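Local atomic coordinates of transmembrane oligosaccharyl transferase, putative (Archaeoglobus fulgidus, PDB entry 3VGP), a protein that is a putative oligosaccharyl transferase of the AglB family, represented here by its C-terminal globular domain, a mixed helix and strand fold. Residues 39-44 with 54-58; 66-70 with 108-114; 74-78 with 144-148; 91-96 with 133-138; 105-109 with 124-128. The protein carries 1 engineered substitution. One frame throughout, in Å; residues are numbered along the deposited sequence.

Interaction 1: 39-44 with 54-58. Engineered in segment 54-58: A55 (natural residue Cys).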
# COMPACT_ATOMS: atom_id res chain seq x y z
N TRP A 39 -1.28 5.10 -4.94
CA TRP A 39 -1.26 5.49 -6.34
C TRP A 39 -1.39 6.97 -6.64
O TRP A 39 -2.01 7.72 -5.89
CB TRP A 39 -2.38 4.80 -7.11
CG TRP A 39 -2.22 3.34 -7.30
CD1 TRP A 39 -2.66 2.34 -6.47
CD2 TRP A 39 -1.58 2.69 -8.40
NE1 TRP A 39 -2.33 1.12 -7.00
CE2 TRP A 39 -1.67 1.30 -8.18
CE3 TRP A 39 -0.93 3.16 -9.56
CZ2 TRP A 39 -1.14 0.37 -9.08
CZ3 TRP A 39 -0.41 2.23 -10.45
CH2 TRP A 39 -0.51 0.85 -10.20
N ASP A 40 -0.80 7.35 -7.76
CA ASP A 40 -0.91 8.69 -8.30
C ASP A 40 -1.95 8.42 -9.38
O ASP A 40 -1.85 7.42 -10.10
CB ASP A 40 0.40 9.14 -8.95
CG ASP A 40 0.21 10.34 -9.86
OD1 ASP A 40 -0.34 10.16 -10.97
OD2 ASP A 40 0.61 11.46 -9.48
N TYR A 41 -2.97 9.27 -9.47
CA TYR A 41 -4.03 9.07 -10.45
C TYR A 41 -3.53 8.76 -11.86
O TYR A 41 -4.02 7.84 -12.51
CB TYR A 41 -4.94 10.29 -10.47
CG TYR A 41 -6.13 10.12 -11.38
CD1 TYR A 41 -6.06 10.46 -12.73
CD2 TYR A 41 -7.33 9.58 -10.89
CE1 TYR A 41 -7.16 10.27 -13.57
CE2 TYR A 41 -8.42 9.39 -11.73
CZ TYR A 41 -8.33 9.73 -13.06
OH TYR A 41 -9.41 9.55 -13.89
N GLY A 42 -2.54 9.53 -12.32
CA GLY A 42 -2.01 9.32 -13.66
C GLY A 42 -1.50 7.92 -13.93
O GLY A 42 -1.58 7.43 -15.06
N ASN A 43 -0.95 7.28 -12.91
CA ASN A 43 -0.42 5.93 -13.03
C ASN A 43 -1.56 4.90 -12.92
O ASN A 43 -1.66 3.97 -13.72
CB ASN A 43 0.61 5.67 -11.93
CG ASN A 43 1.76 6.68 -11.95
OD1 ASN A 43 2.49 6.81 -10.97
ND2 ASN A 43 1.93 7.37 -13.07
N TRP A 44 -2.40 5.10 -11.91
CA TRP A 44 -3.54 4.23 -11.62
C TRP A 44 -4.46 4.02 -12.82
O TRP A 44 -4.93 2.90 -13.06
CB TRP A 44 -4.34 4.84 -10.45
CG TRP A 44 -5.65 4.17 -10.14
CD1 TRP A 44 -5.85 3.06 -9.37
CD2 TRP A 44 -6.94 4.58 -10.59
NE1 TRP A 44 -7.19 2.75 -9.31
CE2 TRP A 44 -7.88 3.67 -10.06
CE3 TRP A 44 -7.40 5.63 -11.40
CZ2 TRP A 44 -9.26 3.77 -10.31
CZ3 TRP A 44 -8.77 5.74 -11.65
CH2 TRP A 44 -9.68 4.81 -11.10
N VAL A 54 -6.21 -3.22 -9.21
CA VAL A 54 -6.28 -2.06 -8.34
C VAL A 54 -7.74 -1.71 -8.07
O VAL A 54 -8.64 -2.28 -8.69
CB VAL A 54 -5.59 -0.83 -8.97
CG1 VAL A 54 -4.13 -1.14 -9.23
CG2 VAL A 54 -6.29 -0.43 -10.26
N ALA A 55 -7.97 -0.78 -7.15
CA ALA A 55 -9.33 -0.37 -6.81
C ALA A 55 -10.07 0.23 -8.00
O ALA A 55 -9.51 1.05 -8.74
CB ALA A 55 -9.30 0.63 -5.66
N ASN A 56 -11.33 -0.16 -8.17
CA ASN A 56 -12.16 0.35 -9.27
C ASN A 56 -12.37 1.85 -9.18
O ASN A 56 -12.52 2.53 -10.19
CB ASN A 56 -13.53 -0.33 -9.25
CG ASN A 56 -13.50 -1.73 -9.83
OD1 ASN A 56 -14.45 -2.50 -9.65
ND2 ASN A 56 -12.42 -2.07 -10.53
N ASN A 57 -12.41 2.36 -7.95
CA ASN A 57 -12.62 3.78 -7.69
C ASN A 57 -11.34 4.34 -7.08
O ASN A 57 -10.91 3.89 -6.02
CB ASN A 57 -13.81 3.96 -6.74
CG ASN A 57 -14.12 5.41 -6.44
OD1 ASN A 57 -13.56 6.00 -5.52
ND2 ASN A 57 -15.02 6.01 -7.23
N PHE A 58 -10.73 5.31 -7.75
CA PHE A 58 -9.48 5.89 -7.28
C PHE A 58 -9.50 6.41 -5.86
O PHE A 58 -8.64 6.04 -5.06
CB PHE A 58 -9.02 7.03 -8.20
CG PHE A 58 -7.72 7.63 -7.78
CD1 PHE A 58 -6.53 6.94 -7.96
CD2 PHE A 58 -7.68 8.87 -7.15
CE1 PHE A 58 -5.32 7.46 -7.51
CE2 PHE A 58 -6.48 9.41 -6.69
CZ PHE A 58 -5.30 8.70 -6.87

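Interaction 2: 66-70 with 108-114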
# COMPACT_ATOMS: atom_id res chain seq x y z
N ALA A 66 -4.54 4.77 2.71
CA ALA A 66 -4.15 5.71 3.76
C ALA A 66 -4.56 5.20 5.14
O ALA A 66 -3.77 5.25 6.09
CB ALA A 66 -4.77 7.08 3.48
N LYS A 67 -5.78 4.69 5.27
CA LYS A 67 -6.24 4.18 6.55
C LYS A 67 -5.40 2.97 6.97
O LYS A 67 -5.09 2.78 8.14
CB LYS A 67 -7.71 3.76 6.46
CG LYS A 67 -8.69 4.92 6.31
CD LYS A 67 -8.81 5.74 7.58
CE LYS A 67 -9.92 6.78 7.45
NZ LYS A 67 -10.05 7.63 8.67
N PHE A 68 -5.03 2.16 5.98
CA PHE A 68 -4.23 0.97 6.23
C PHE A 68 -2.83 1.34 6.68
O PHE A 68 -2.35 0.87 7.71
CB PHE A 68 -4.16 0.13 4.95
CG PHE A 68 -3.25 -1.06 5.04
CD1 PHE A 68 -3.75 -2.30 5.42
CD2 PHE A 68 -1.90 -0.94 4.75
CE1 PHE A 68 -2.91 -3.41 5.51
CE2 PHE A 68 -1.05 -2.04 4.83
CZ PHE A 68 -1.56 -3.27 5.21
N PHE A 69 -2.16 2.20 5.91
CA PHE A 69 -0.80 2.60 6.23
C PHE A 69 -0.66 3.36 7.54
O PHE A 69 0.31 3.16 8.26
CB PHE A 69 -0.19 3.41 5.07
CG PHE A 69 0.15 2.57 3.86
CD1 PHE A 69 0.79 1.33 4.01
CD2 PHE A 69 -0.13 3.02 2.57
CE1 PHE A 69 1.14 0.56 2.89
CE2 PHE A 69 0.21 2.27 1.45
CZ PHE A 69 0.84 1.03 1.61
N THR A 70 -1.64 4.22 7.85
CA THR A 70 -1.58 5.00 9.08
C THR A 70 -2.11 4.29 10.32
O THR A 70 -2.07 4.85 11.43
CB THR A 70 -2.32 6.36 8.92
OG1 THR A 70 -3.68 6.13 8.56
CG2 THR A 70 -1.65 7.19 7.84
N ILE A 108 -0.52 11.04 2.56
CA ILE A 108 -1.24 9.86 3.03
C ILE A 108 -1.98 10.20 4.32
O ILE A 108 -3.15 9.85 4.48
CB ILE A 108 -0.25 8.68 3.27
CG1 ILE A 108 0.25 8.14 1.93
CG2 ILE A 108 -0.92 7.59 4.08
CD1 ILE A 108 1.35 7.09 2.04
N MSE A 109 -1.30 10.88 5.23
CA MSE A 109 -1.92 11.27 6.49
C MSE A 109 -3.15 12.15 6.26
O MSE A 109 -4.18 11.95 6.90
CB MSE A 109 -0.92 12.02 7.37
CG MSE A 109 0.15 11.13 7.99
SE MSE A 109 1.16 12.08 9.33
CE MSE A 109 -0.21 12.16 10.69
N ARG A 110 -3.05 13.10 5.34
CA ARG A 110 -4.18 13.98 5.04
C ARG A 110 -5.39 13.20 4.54
O ARG A 110 -6.51 13.42 4.99
CB ARG A 110 -3.80 15.03 3.98
CG ARG A 110 -2.72 16.00 4.42
CD ARG A 110 -2.70 17.25 3.55
NE ARG A 110 -1.54 18.08 3.84
CZ ARG A 110 -0.31 17.83 3.39
NH1 ARG A 110 -0.10 16.78 2.61
NH2 ARG A 110 0.69 18.63 3.71
N ILE A 111 -5.15 12.28 3.60
CA ILE A 111 -6.23 11.46 3.05
C ILE A 111 -6.86 10.59 4.13
O ILE A 111 -8.06 10.31 4.09
CB ILE A 111 -5.71 10.57 1.90
CG1 ILE A 111 -5.25 11.45 0.74
CG2 ILE A 111 -6.80 9.61 1.44
CD1 ILE A 111 -6.34 12.33 0.15
N ALA A 112 -6.06 10.18 5.11
CA ALA A 112 -6.55 9.36 6.21
C ALA A 112 -7.34 10.21 7.20
O ALA A 112 -7.94 9.67 8.14
CB ALA A 112 -5.39 8.68 6.92
N GLY A 113 -7.34 11.52 7.00
CA GLY A 113 -8.08 12.41 7.87
C GLY A 113 -7.29 13.13 8.96
O GLY A 113 -7.87 13.76 9.84
N TYR A 114 -5.97 13.04 8.90
CA TYR A 114 -5.14 13.71 9.90
C TYR A 114 -4.77 15.11 9.45
O TYR A 114 -4.52 15.35 8.27
CB TYR A 114 -3.88 12.89 10.19
CG TYR A 114 -4.15 11.55 10.82
CD1 TYR A 114 -4.42 11.44 12.19
CD2 TYR A 114 -4.15 10.38 10.06
CE1 TYR A 114 -4.69 10.20 12.77
CE2 TYR A 114 -4.42 9.14 10.63
CZ TYR A 114 -4.69 9.06 11.98
OH TYR A 114 -4.95 7.83 12.55
O HOH W 1 -5.71 5.89 10.27

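Interaction 3: 74-78 with 144-148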
# COMPACT_ATOMS: atom_id res chain seq x y z
N GLU A 74 -1.99 -3.62 13.98
CA GLU A 74 -2.08 -4.53 12.85
C GLU A 74 -3.51 -5.03 12.66
O GLU A 74 -3.93 -5.31 11.54
CB GLU A 74 -1.14 -5.72 13.06
CG GLU A 74 -1.23 -6.76 11.95
CD GLU A 74 -0.17 -7.85 12.06
OE1 GLU A 74 0.24 -8.17 13.19
OE2 GLU A 74 0.22 -8.39 11.01
N ASP A 75 -4.26 -5.14 13.76
CA ASP A 75 -5.64 -5.59 13.69
C ASP A 75 -6.50 -4.70 12.80
O ASP A 75 -7.33 -5.19 12.04
CB ASP A 75 -6.25 -5.65 15.10
CG ASP A 75 -6.31 -7.06 15.64
OD1 ASP A 75 -5.25 -7.73 15.71
OD2 ASP A 75 -7.42 -7.52 15.99
N GLU A 76 -6.28 -3.39 12.88
CA GLU A 76 -7.03 -2.44 12.06
C GLU A 76 -6.59 -2.53 10.60
O GLU A 76 -7.41 -2.43 9.69
CB GLU A 76 -6.81 -1.02 12.58
N ALA A 77 -5.30 -2.73 10.39
CA ALA A 77 -4.76 -2.82 9.04
C ALA A 77 -5.27 -4.08 8.33
O ALA A 77 -5.74 -4.01 7.20
CB ALA A 77 -3.24 -2.82 9.08
N ILE A 78 -5.18 -5.22 9.00
CA ILE A 78 -5.62 -6.47 8.39
C ILE A 78 -7.12 -6.46 8.11
O ILE A 78 -7.59 -7.09 7.17
CB ILE A 78 -5.23 -7.69 9.26
CG1 ILE A 78 -5.49 -8.98 8.50
CG2 ILE A 78 -5.99 -7.67 10.57
CD1 ILE A 78 -4.75 -9.07 7.17
N LEU A 144 5.16 -8.40 12.36
CA LEU A 144 3.77 -8.44 11.91
C LEU A 144 3.42 -9.91 11.66
O LEU A 144 4.17 -10.62 11.01
CB LEU A 144 3.60 -7.64 10.63
CG LEU A 144 3.81 -6.13 10.74
CD1 LEU A 144 3.69 -5.49 9.37
CD2 LEU A 144 2.79 -5.54 11.70
N THR A 145 2.28 -10.34 12.18
CA THR A 145 1.87 -11.74 12.01
C THR A 145 1.06 -12.03 10.75
O THR A 145 0.99 -13.17 10.31
CB THR A 145 1.05 -12.23 13.22
OG1 THR A 145 -0.23 -11.60 13.22
CG2 THR A 145 1.77 -11.90 14.52
N HIS A 146 0.45 -11.00 10.17
CA HIS A 146 -0.38 -11.19 8.99
C HIS A 146 0.22 -10.73 7.67
O HIS A 146 -0.45 -10.74 6.64
CB HIS A 146 -1.73 -10.49 9.19
CG HIS A 146 -2.50 -10.97 10.38
ND1 HIS A 146 -3.02 -12.24 10.46
CD2 HIS A 146 -2.81 -10.36 11.54
CE1 HIS A 146 -3.62 -12.40 11.62
NE2 HIS A 146 -3.51 -11.27 12.30
N PHE A 147 1.49 -10.34 7.69
CA PHE A 147 2.15 -9.87 6.48
C PHE A 147 3.55 -10.45 6.34
O PHE A 147 4.30 -10.51 7.30
CB PHE A 147 2.23 -8.34 6.51
CG PHE A 147 0.89 -7.68 6.64
CD1 PHE A 147 0.10 -7.45 5.53
CD2 PHE A 147 0.40 -7.33 7.90
CE1 PHE A 147 -1.17 -6.89 5.66
CE2 PHE A 147 -0.86 -6.77 8.04
CZ PHE A 147 -1.65 -6.55 6.91
N ARG A 148 3.87 -10.88 5.13
CA ARG A 148 5.18 -11.47 4.84
C ARG A 148 5.85 -10.80 3.64
O ARG A 148 5.26 -10.69 2.57
CB ARG A 148 5.00 -12.97 4.57
CG ARG A 148 6.26 -13.70 4.12
CD ARG A 148 5.96 -15.17 3.83
NE ARG A 148 7.18 -15.89 3.47
CZ ARG A 148 7.22 -17.19 3.16
NH1 ARG A 148 6.11 -17.91 3.17
NH2 ARG A 148 8.38 -17.75 2.84

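Interaction 4: 91-96 with 133-138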
# COMPACT_ATOMS: atom_id res chain seq x y z
N THR A 91 5.03 -1.23 -0.60
CA THR A 91 5.58 -0.02 0.00
C THR A 91 6.83 0.41 -0.78
O THR A 91 7.28 -0.30 -1.67
CB THR A 91 5.97 -0.24 1.49
OG1 THR A 91 7.04 -1.20 1.58
CG2 THR A 91 4.77 -0.76 2.28
N ALA A 92 7.35 1.59 -0.45
CA ALA A 92 8.55 2.12 -1.10
C ALA A 92 9.07 3.25 -0.23
O ALA A 92 8.32 3.79 0.60
CB ALA A 92 8.21 2.64 -2.49
N ASP A 93 10.33 3.63 -0.40
CA ASP A 93 10.88 4.70 0.44
C ASP A 93 10.05 5.97 0.35
O ASP A 93 9.87 6.67 1.35
CB ASP A 93 12.32 5.03 0.04
CG ASP A 93 13.31 3.96 0.44
OD1 ASP A 93 12.98 3.13 1.32
OD2 ASP A 93 14.44 3.96 -0.11
N GLU A 94 9.55 6.27 -0.85
CA GLU A 94 8.77 7.49 -1.07
C GLU A 94 7.57 7.73 -0.15
O GLU A 94 7.22 8.88 0.10
CB GLU A 94 8.29 7.56 -2.53
CG GLU A 94 7.30 6.46 -2.92
CD GLU A 94 6.70 6.67 -4.30
OE1 GLU A 94 5.87 5.83 -4.72
OE2 GLU A 94 7.04 7.68 -4.95
N ILE A 95 6.93 6.67 0.34
CA ILE A 95 5.79 6.89 1.22
C ILE A 95 6.14 6.86 2.70
O ILE A 95 5.26 6.89 3.57
CB ILE A 95 4.63 5.88 0.94
CG1 ILE A 95 5.07 4.44 1.22
CG2 ILE A 95 4.19 6.00 -0.50
CD1 ILE A 95 3.92 3.45 1.15
N THR A 96 7.44 6.83 2.99
CA THR A 96 7.92 6.81 4.37
C THR A 96 8.58 8.14 4.70
O THR A 96 8.70 9.01 3.84
CB THR A 96 8.96 5.70 4.59
OG1 THR A 96 10.22 6.10 4.04
CG2 THR A 96 8.50 4.41 3.90
N LEU A 133 2.75 0.89 8.61
CA LEU A 133 3.65 1.15 7.49
C LEU A 133 5.10 1.07 7.97
O LEU A 133 5.97 0.55 7.26
CB LEU A 133 3.38 2.53 6.87
CG LEU A 133 4.35 3.03 5.79
CD1 LEU A 133 4.57 1.98 4.70
CD2 LEU A 133 3.80 4.31 5.19
N TYR A 134 5.36 1.59 9.16
CA TYR A 134 6.72 1.54 9.70
C TYR A 134 7.10 0.07 9.88
O TYR A 134 8.18 -0.36 9.47
CB TYR A 134 6.81 2.25 11.05
CG TYR A 134 8.16 2.08 11.72
CD1 TYR A 134 9.18 3.02 11.54
CD2 TYR A 134 8.43 0.96 12.51
CE1 TYR A 134 10.43 2.84 12.12
CE2 TYR A 134 9.68 0.77 13.09
CZ TYR A 134 10.68 1.72 12.89
OH TYR A 134 11.91 1.54 13.47
N ARG A 135 6.21 -0.70 10.49
CA ARG A 135 6.47 -2.11 10.73
C ARG A 135 6.62 -2.91 9.45
O ARG A 135 7.26 -3.96 9.44
CB ARG A 135 5.38 -2.70 11.62
CG ARG A 135 5.69 -2.51 13.11
CD ARG A 135 4.46 -2.71 13.95
NE ARG A 135 3.60 -1.54 13.92
CZ ARG A 135 2.38 -1.49 14.43
NH1 ARG A 135 1.86 -2.56 15.01
NH2 ARG A 135 1.68 -0.37 14.36
N LEU A 136 6.04 -2.42 8.36
CA LEU A 136 6.19 -3.10 7.08
C LEU A 136 7.53 -2.73 6.45
O LEU A 136 8.44 -3.56 6.36
CB LEU A 136 5.06 -2.70 6.11
CG LEU A 136 3.66 -3.26 6.38
CD1 LEU A 136 2.63 -2.54 5.54
CD2 LEU A 136 3.65 -4.75 6.06
N HIS A 137 7.65 -1.48 6.04
CA HIS A 137 8.85 -1.01 5.36
C HIS A 137 10.14 -0.92 6.15
O HIS A 137 11.20 -1.28 5.64
CB HIS A 137 8.56 0.35 4.72
CG HIS A 137 9.47 0.68 3.57
ND1 HIS A 137 9.29 0.14 2.32
CD2 HIS A 137 10.56 1.47 3.49
CE1 HIS A 137 10.23 0.60 1.51
NE2 HIS A 137 11.02 1.41 2.20
N MSE A 138 10.07 -0.42 7.38
CA MSE A 138 11.28 -0.28 8.19
C MSE A 138 11.75 -1.57 8.85
O MSE A 138 12.95 -1.73 9.09
CB MSE A 138 11.08 0.77 9.29
CG MSE A 138 10.50 2.10 8.84
SE MSE A 138 11.22 2.81 7.21
CE MSE A 138 9.58 2.88 6.25

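Interaction 5: 105-109 with 124-128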
# COMPACT_ATOMS: atom_id res chain seq x y z
N PHE A 105 4.20 10.66 2.66
CA PHE A 105 3.52 10.30 3.89
C PHE A 105 2.59 11.41 4.40
O PHE A 105 1.51 11.13 4.90
CB PHE A 105 4.52 9.89 4.98
CG PHE A 105 3.87 9.28 6.19
CD1 PHE A 105 3.84 9.97 7.40
CD2 PHE A 105 3.22 8.05 6.10
CE1 PHE A 105 3.17 9.43 8.50
CE2 PHE A 105 2.55 7.51 7.20
CZ PHE A 105 2.53 8.21 8.40
N PRO A 106 3.00 12.68 4.27
CA PRO A 106 2.07 13.71 4.75
C PRO A 106 0.76 13.67 3.96
O PRO A 106 -0.31 13.87 4.51
CB PRO A 106 2.86 15.00 4.53
CG PRO A 106 4.28 14.56 4.79
CD PRO A 106 4.33 13.25 4.01
N ALA A 107 0.86 13.41 2.66
CA ALA A 107 -0.32 13.33 1.80
C ALA A 107 -1.17 12.16 2.25
O ALA A 107 -2.40 12.26 2.31
CB ALA A 107 0.10 13.15 0.33
N ILE A 108 -0.52 11.04 2.56
CA ILE A 108 -1.24 9.86 3.03
C ILE A 108 -1.98 10.20 4.32
O ILE A 108 -3.15 9.85 4.48
CB ILE A 108 -0.25 8.68 3.27
CG1 ILE A 108 0.25 8.14 1.93
CG2 ILE A 108 -0.92 7.59 4.08
CD1 ILE A 108 1.35 7.09 2.04
N MSE A 109 -1.30 10.88 5.23
CA MSE A 109 -1.92 11.27 6.49
C MSE A 109 -3.15 12.15 6.26
O MSE A 109 -4.18 11.95 6.90
CB MSE A 109 -0.92 12.02 7.37
CG MSE A 109 0.15 11.13 7.99
SE MSE A 109 1.16 12.08 9.33
CE MSE A 109 -0.21 12.16 10.69
N ILE A 124 5.42 14.36 13.11
CA ILE A 124 5.07 13.53 11.96
C ILE A 124 5.95 12.28 11.94
O ILE A 124 5.49 11.18 11.63
CB ILE A 124 5.27 14.28 10.63
CG1 ILE A 124 4.35 15.50 10.58
CG2 ILE A 124 4.97 13.35 9.45
CD1 ILE A 124 4.63 16.43 9.42
N LEU A 125 7.23 12.45 12.27
CA LEU A 125 8.15 11.33 12.30
C LEU A 125 7.75 10.35 13.40
O LEU A 125 7.73 9.14 13.19
CB LEU A 125 9.58 11.82 12.55
CG LEU A 125 10.63 10.71 12.73
CD1 LEU A 125 10.57 9.74 11.56
CD2 LEU A 125 12.02 11.33 12.85
N ASN A 126 7.41 10.89 14.56
CA ASN A 126 7.00 10.06 15.68
C ASN A 126 5.71 9.30 15.33
O ASN A 126 5.57 8.12 15.65
CB ASN A 126 6.79 10.92 16.93
CG ASN A 126 6.48 10.09 18.15
OD1 ASN A 126 7.24 9.18 18.50
ND2 ASN A 126 5.38 10.40 18.82
N PHE A 127 4.78 9.97 14.66
CA PHE A 127 3.53 9.34 14.26
C PHE A 127 3.88 8.19 13.33
O PHE A 127 3.45 7.06 13.54
CB PHE A 127 2.63 10.34 13.51
CG PHE A 127 1.28 9.79 13.15
CD1 PHE A 127 0.22 9.87 14.06
CD2 PHE A 127 1.07 9.17 11.93
CE1 PHE A 127 -1.03 9.34 13.74
CE2 PHE A 127 -0.18 8.64 11.60
CZ PHE A 127 -1.23 8.73 12.51
N PHE A 128 4.66 8.49 12.30
CA PHE A 128 5.07 7.48 11.33
C PHE A 128 5.69 6.25 11.98
O PHE A 128 5.35 5.12 11.63
CB PHE A 128 6.09 8.08 10.34
CG PHE A 128 6.65 7.07 9.39
CD1 PHE A 128 5.91 6.63 8.30
CD2 PHE A 128 7.90 6.50 9.62
CE1 PHE A 128 6.39 5.63 7.47
CE2 PHE A 128 8.39 5.49 8.79
CZ PHE A 128 7.63 5.06 7.71

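Interaction 1: 39-44 with 54-58
W39 to G42 end the WWDYG signature of the AglB/STT3 family, and here that motif and the short helix 41-44 lie against the loop leading into helix 58-69. Aromatic contacts dominate. Y41, W44 and F58 form a cluster in which each ring meets the next edge-to-face: the edge of Y41 points at the face of F58 (centroids 5.3 Å apart, planes at 80°), while the edge of F58 points at the face of the five-membered ring of W44 (5.2 Å, 62°). Two CH-pi contacts tighten it, with F58 CB 3.6 Å from the centroid of the six-membered W44 ring and Y41 CB 4.1 Å from that of F58. Aliphatic packing continues the contact at W39, whose CZ2 lies 3.4 Å from V54 CG1, so a slim branched side chain fits between the indoles of W39 and W44. Both segments carry a helix cap. D40 is the N-cap of helix 41-44; its OD1 accepts a weak bond from G42 N at 2.7 Å and a further one from G1 N, and N57 caps the next helix at A60 N. Glycine suits position 42 because a CB would run into D40 OD1. One hydrogen bond crosses the contact: tryptophan suits the place because its ring edge carries an N-H donor, and W44 NE1 donates to O of the engineered A55 at 2.9 Å.

Interaction 2: 66-70 with 108-114
A66 lays its methyl group over the C-terminal part of helix 105-111, with CB 3.4 Å from I108 O and 3.8 Å from both I111 CG2 and A112 CB. Two helices meet here near their C-terminal ends, and the second finishes in a Schellman motif. Alanine on both sides lets the backbones come close: the CA atoms of A66 and A112 are only 5.0 Å apart. Larger apolar side chains widen the seam beside this pair. I108 CG2 is 3.9 Å from both A66 CB and T70 CG2, and I108 CD1 approaches F69 CD2 at 4.4 Å. The Schellman turn is closed by two backbone bonds, Y114 N to M109 O and G113 N to R110 O, both 2.9 Å, around G113, whose positive phi of 100° would press a CB against the preceding carbonyl; glycine avoids that. Near this helix end the carbonyl of A112 is available to the long, flexible K67, whose NZ donates to A112 O at 3.0 Å at the exposed edge. T70 suits the buried end of helix 58-69 by being amphipathic: its methyl packs, while OG1 returns a 2.6 Å bond to A66 O. The ring of Y114 meets F127 of helix 121-129 edge-to-face. A water joins the segments, donating to T70 OG1 at 2.7 Å and sharing a 3.1 Å hydrogen bond with Y114 OH.

Interaction 3: 74-78 with 144-148
The carboxylate of E74, at the start of helix 74-84, reaches across to the backbone just before strand 147-153 and satisfies two successive amides there. OE1 accepts from T145 N at 3.1 Å and OE2 from H146 N at 2.8 Å, both with nearly straight N-H geometry. T145 adds a weak hydroxyl bond from OG1 to E74 OE1 at 3.5 Å. Glutamate suits the place because its extended side chain spans the gap between the helix and the facing main chain. Further into the interior the contact turns apolar: one turn along the helix, I78 sets CD1 4.0 Å from F147 CZ and 3.9 Å from H146 CB, with its CG1 over a face of the imidazole. H146 is also tied to V162 through the backbone, beside the neighbouring strand 156-161. The charged end of E74 is thus met by two main-chain N-H donors, so this part of the join reads the backbone, while I78 packs on the side chains of H146 and F147.

Interaction 4: 91-96 with 133-138
Both ring nitrogens of H137 are held at once by the facing loop: NE2 donates to D93 OD1 at 2.8 Å, a His-carboxylate hydrogen bond, and ND1 shares a 2.7 Å bond with T91 OG1. The contact joins the end of strand 88-91 and its following 3-10 turn, 93-95, to helix 132-138, which widens into a pi-type turn at 134-138. Histidine fits a buried place like this because its flat ring offers a polar group at each of two edge positions, and the loop supplies a partner for each; A92 O lies over one face of the ring. D93 is fixed further by its backbone, as its N bonds to D155. Around the polar core the packing is apolar. T91 turns its methyl the other way from its hydroxyl, with CG2 3.7 Å from L133 CD1, and I95 CD1 meets that same leucine atom at 3.9 Å. The side chain of F69, from helix 58-69, packs on T91, I95 and L133. The turn itself is pinned locally, T96 N reaching D93 O at 2.9 Å, and the hydroxyl of T96 repeats the tie, with OG1 donating to D93 O at 2.8 Å.

Interaction 5: 105-109 with 124-128
The axes of segments 105-109 and 124-128 pass 11.5 Å apart at their closest, with directions at 74°, a wide separation, filled here by large side chains. F105 is the main bump. Its ring projects from the first turn of helix 105-111 into a hollow made by I124, F127 and F128, three residues one turn apart or adjacent on helix 121-129. I124 CG2, 4.1 Å from F105 CD1, and F127 CD2, 3.9 Å from F105 CZ, lie at the rim of the ring, whereas F128 covers one of its faces. That last pair is a T-shaped stack: the edge of F128 points at the face of F105, with centroids 4.9 Å apart, planes at 83° and CD1 of F128 3.6 Å from CE2 of F105. One turn on, the selenomethionine M109 fills the second hollow. Its unbranched, pliable chain can bend between I124 and F127, so that SE sits 4.0 Å from I124 CG2 and CE rests over the face of F127, 3.6 Å from the ring centroid, a CH-pi contact within a Met-aromatic pair. Helix 132-138 backs the same region, L133 touching both F105 and F128. With no hydrogen bond between the two segments, the contact rests on complementary shape, aromatic and Met-aromatic contacts, and burial of apolar surface.

Overall arrangement
Interactions 2, 4 and 5 form a continuous buried region, with 4 nearest the chain's centre and 5 farthest from it. Interactions 2 and 5 share I108 and M109 of helix 105-111, presenting different sides of it to helices 58-69 and 121-129, and interaction 4 touches both, I95 meeting I108 and F105. Their chemistry differs: 5 is wholly apolar, 2 is apolar with polar ties at its edge, and 4 holds a histidine bonded through both nitrogens. Interactions 1 and 3 are only partly buried, on opposite sides of the chain's centre, about 23 Å apart between centres. Interaction 1 touches none of the others; 3 joins this region through F68 against F147 and L136 against L144.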